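Long-range contact in uncharacterized hypothetical protein (Parabacteroides merdae, PDB 4EI0), which is of unknown function and belongs to the DUF4466 family, its chain folded mainly into antiparallel beta-sheets: residues G273-W281 against A291-S299. Sequence-based numbering, arbitrary orientation.
Sequences GLKEEAGAW and AYVYINKAS
Backbone bonds tie Ala280 to Val293 in both directions: Val293 N reaches Ala280 O at 2.9 Å, almost straight at 174°, and Ala280 N returns to Val293 O. Further along, Ile295 N donates to Ala278 O and Ile295 O accepts from Glu277 N at 2.9 Å. The first three bonds pair the strands of a beta hairpin, 278-283 and 289-299, within a five-stranded antiparallel sheet whose strand 302-311 flanks 289-299 on its other side. A type II turn from Lys275 to Ala278 swings the chain out of strand 270-274 into this hairpin, and the Glu277 bond extends the pairing into that turn.

The aromatic side chains share one face of the sheet. With CG anti to the backbone N (chi1 177°), the Tyr292 ring leans along strand 278-281; its CD1 lies over one face of the Trp281 indole, 3.9 Å from CD2, the planes turned 47° apart. Gly279 suits its place, since a CB there would collide with Tyr292 OH. That hydroxyl hydrogen-bonds to Leu240 O and receives a bond from a water that also donates to Glu277 O. A phenylalanine in place of Tyr292 would probably cost the water one of its two acceptors here and take from Leu240 O its bond to the hydroxyl. Beside it, Tyr294 runs alongside Glu277, whose CG sits 3.4 Å from the phenol OH, itself hydrogen-bonded to Gln241 OE1.

Apolar contacts gather around Ile295, whose branched side chain turns toward the segment 273-281: CG1 meets Leu274 CD2 at 4.2 Å and Ala278 CB at 4.3 Å. Val303 and Val305 of strand 302-311 pack on the same isoleucine. Its CG2 also lies against the backbone carbonyl oxygen of Lys275.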
loop_
_atom_site.group_PDB
_atom_site.type_symbol
_atom_site.label_atom_id
_atom_site.label_comp_id
_atom_site.label_asym_id
_atom_site.label_seq_id
_atom_site.Cartn_x
_atom_site.Cartn_y
_atom_site.Cartn_z
ATOM N N GLY B 273 -2.803 52.605 -10.349
ATOM C CA GLY B 273 -3.112 51.481 -11.214
ATOM C C GLY B 273 -2.739 50.099 -10.738
ATOM O O GLY B 273 -2.321 49.263 -11.532
ATOM N N LEU B 274 -2.892 49.831 -9.449
ATOM C CA LEU B 274 -2.757 48.486 -8.991
ATOM C C LEU B 274 -3.872 47.596 -9.547
ATOM O O LEU B 274 -4.967 48.059 -9.786
ATOM C CB LEU B 274 -2.761 48.458 -7.473
ATOM C CG LEU B 274 -1.496 49.017 -6.861
ATOM C CD1 LEU B 274 -1.793 49.340 -5.392
ATOM C CD2 LEU B 274 -0.325 48.077 -7.024
ATOM N N LYS B 275 -3.588 46.309 -9.716
ATOM C CA LYS B 275 -4.564 45.345 -10.161
ATOM C C LYS B 275 -4.071 43.994 -9.803
ATOM O O LYS B 275 -2.990 43.860 -9.256
ATOM C CB LYS B 275 -4.755 45.455 -11.672
ATOM C CG LYS B 275 -3.474 45.392 -12.507
ATOM C CD LYS B 275 -3.749 45.514 -13.999
ATOM C CE LYS B 275 -2.681 46.349 -14.687
ATOM N NZ LYS B 275 -3.053 46.527 -16.098
ATOM N N GLU B 276 -4.869 42.978 -10.094
ATOM C CA GLU B 276 -4.503 41.634 -9.849
ATOM C C GLU B 276 -3.095 41.363 -10.442
ATOM O O GLU B 276 -2.819 41.725 -11.568
ATOM C CB GLU B 276 -5.550 40.735 -10.466
ATOM C CG GLU B 276 -5.298 39.254 -10.262
ATOM C CD GLU B 276 -6.528 38.399 -10.574
ATOM O OE1 GLU B 276 -7.632 38.951 -10.757
ATOM O OE2 GLU B 276 -6.378 37.163 -10.625
ATOM N N GLU B 277 -2.230 40.746 -9.648
ATOM C CA GLU B 277 -0.838 40.371 -9.987
ATOM C C GLU B 277 0.140 41.516 -9.858
ATOM O O GLU B 277 1.343 41.307 -9.936
ATOM C CB GLU B 277 -0.679 39.715 -11.381
ATOM C CG GLU B 277 -1.375 38.376 -11.499
ATOM C CD GLU B 277 -0.872 37.550 -12.703
ATOM O OE1 GLU B 277 0.355 37.502 -13.003
ATOM O OE2 GLU B 277 -1.716 36.921 -13.366
ATOM N N ALA B 278 -0.353 42.718 -9.621
ATOM C CA ALA B 278 0.525 43.823 -9.314
ATOM C C ALA B 278 1.141 43.610 -7.934
ATOM O O ALA B 278 0.768 42.721 -7.176
ATOM C CB ALA B 278 -0.192 45.174 -9.440
ATOM N N GLY B 279 2.156 44.387 -7.639
ATOM C CA GLY B 279 2.862 44.249 -6.379
ATOM C C GLY B 279 3.602 45.527 -6.040
ATOM O O GLY B 279 3.720 46.416 -6.889
ATOM N N ALA B 280 4.113 45.581 -4.819
ATOM C CA ALA B 280 4.920 46.699 -4.405
ATOM C C ALA B 280 5.959 46.253 -3.407
ATOM O O ALA B 280 5.637 45.623 -2.360
ATOM C CB ALA B 280 4.037 47.745 -3.802
ATOM N N TRP B 281 7.214 46.503 -3.697
ATOM C CA TRP B 281 8.264 46.395 -2.663
ATOM C C TRP B 281 8.198 47.628 -1.806
ATOM O O TRP B 281 8.117 48.714 -2.328
ATOM C CB TRP B 281 9.636 46.349 -3.249
ATOM C CG TRP B 281 9.912 45.127 -4.091
ATOM C CD1 TRP B 281 9.894 45.040 -5.464
ATOM C CD2 TRP B 281 10.339 43.828 -3.634
ATOM N NE1 TRP B 281 10.253 43.795 -5.873
ATOM C CE2 TRP B 281 10.520 43.015 -4.821
ATOM C CE3 TRP B 281 10.554 43.266 -2.404
ATOM C CZ2 TRP B 281 10.932 41.709 -4.758
ATOM C CZ3 TRP B 281 10.931 41.924 -2.352
ATOM C CH2 TRP B 281 11.112 41.162 -3.517
ATOM N N ALA B 291 9.085 44.938 2.894
ATOM C CA ALA B 291 7.960 44.013 2.683
ATOM C C ALA B 291 7.690 43.933 1.193
ATOM O O ALA B 291 8.122 44.808 0.415
ATOM C CB ALA B 291 6.728 44.511 3.412
ATOM N N TYR B 292 6.952 42.906 0.801
ATOM C CA TYR B 292 6.438 42.791 -0.550
ATOM C C TYR B 292 4.950 42.575 -0.397
ATOM O O TYR B 292 4.510 41.596 0.260
ATOM C CB TYR B 292 7.101 41.614 -1.330
ATOM C CG TYR B 292 6.535 41.432 -2.720
ATOM C CD1 TYR B 292 6.710 42.419 -3.682
ATOM C CD2 TYR B 292 5.796 40.324 -3.064
ATOM C CE1 TYR B 292 6.177 42.307 -4.955
ATOM C CE2 TYR B 292 5.267 40.191 -4.363
ATOM C CZ TYR B 292 5.416 41.200 -5.279
ATOM O OH TYR B 292 4.934 41.088 -6.575
ATOM N N VAL B 293 4.170 43.477 -0.978
ATOM C CA VAL B 293 2.712 43.426 -0.975
ATOM C C VAL B 293 2.236 42.927 -2.355
ATOM O O VAL B 293 2.603 43.491 -3.378
ATOM C CB VAL B 293 2.140 44.815 -0.728
ATOM C CG1 VAL B 293 0.596 44.745 -0.667
ATOM C CG2 VAL B 293 2.800 45.432 0.500
ATOM N N TYR B 294 1.503 41.812 -2.384
ATOM C CA TYR B 294 1.064 41.193 -3.645
ATOM C C TYR B 294 -0.426 41.365 -3.735
ATOM O O TYR B 294 -1.118 41.112 -2.769
ATOM C CB TYR B 294 1.437 39.696 -3.685
ATOM C CG TYR B 294 0.911 39.016 -4.924
ATOM C CD1 TYR B 294 1.479 39.285 -6.145
ATOM C CD2 TYR B 294 -0.162 38.136 -4.876
ATOM C CE1 TYR B 294 1.028 38.683 -7.312
ATOM C CE2 TYR B 294 -0.647 37.538 -6.033
ATOM C CZ TYR B 294 -0.031 37.793 -7.247
ATOM O OH TYR B 294 -0.504 37.293 -8.429
ATOM N N ILE B 295 -0.918 41.812 -4.876
ATOM C CA ILE B 295 -2.357 41.980 -5.102
ATOM C C ILE B 295 -2.928 40.693 -5.678
ATOM O O ILE B 295 -2.773 40.418 -6.861
ATOM C CB ILE B 295 -2.671 43.159 -6.034
ATOM C CG1 ILE B 295 -1.952 44.454 -5.593
ATOM C CG2 ILE B 295 -4.179 43.384 -6.168
ATOM C CD1 ILE B 295 -2.169 44.936 -4.188
ATOM N N ASN B 296 -3.566 39.875 -4.848
ATOM C CA ASN B 296 -4.147 38.609 -5.288
ATOM C C ASN B 296 -5.342 38.820 -6.230
ATOM O O ASN B 296 -5.490 38.101 -7.215
ATOM C CB ASN B 296 -4.630 37.757 -4.087
ATOM C CG ASN B 296 -3.527 37.394 -3.127
ATOM O OD1 ASN B 296 -3.384 38.030 -2.082
ATOM N ND2 ASN B 296 -2.802 36.325 -3.411
ATOM N N LYS B 297 -6.151 39.841 -5.944
ATOM C CA LYS B 297 -7.433 40.117 -6.652
ATOM C C LYS B 297 -7.789 41.573 -6.438
ATOM O O LYS B 297 -7.404 42.135 -5.406
ATOM C CB LYS B 297 -8.566 39.278 -6.043
ATOM C CG LYS B 297 -8.522 37.770 -6.245
ATOM C CD LYS B 297 -9.766 37.099 -5.640
ATOM C CE LYS B 297 -9.696 37.028 -4.110
ATOM N NZ LYS B 297 -10.950 37.482 -3.438
ATOM N N ALA B 298 -8.485 42.203 -7.381
ATOM C CA ALA B 298 -8.905 43.580 -7.190
ATOM C C ALA B 298 -10.144 43.863 -8.021
ATOM O O ALA B 298 -10.137 43.623 -9.207
ATOM C CB ALA B 298 -7.790 44.583 -7.556
ATOM N N SER B 299 -11.200 44.348 -7.380
ATOM C CA SER B 299 -12.433 44.816 -8.049
ATOM C C SER B 299 -12.706 46.216 -7.523
ATOM O O SER B 299 -12.033 46.649 -6.598
ATOM C CB SER B 299 -13.598 43.891 -7.704
ATOM O OG SER B 299 -13.888 43.927 -6.318
HETATM O O HOH W 1 3.797 41.626 -9.000
#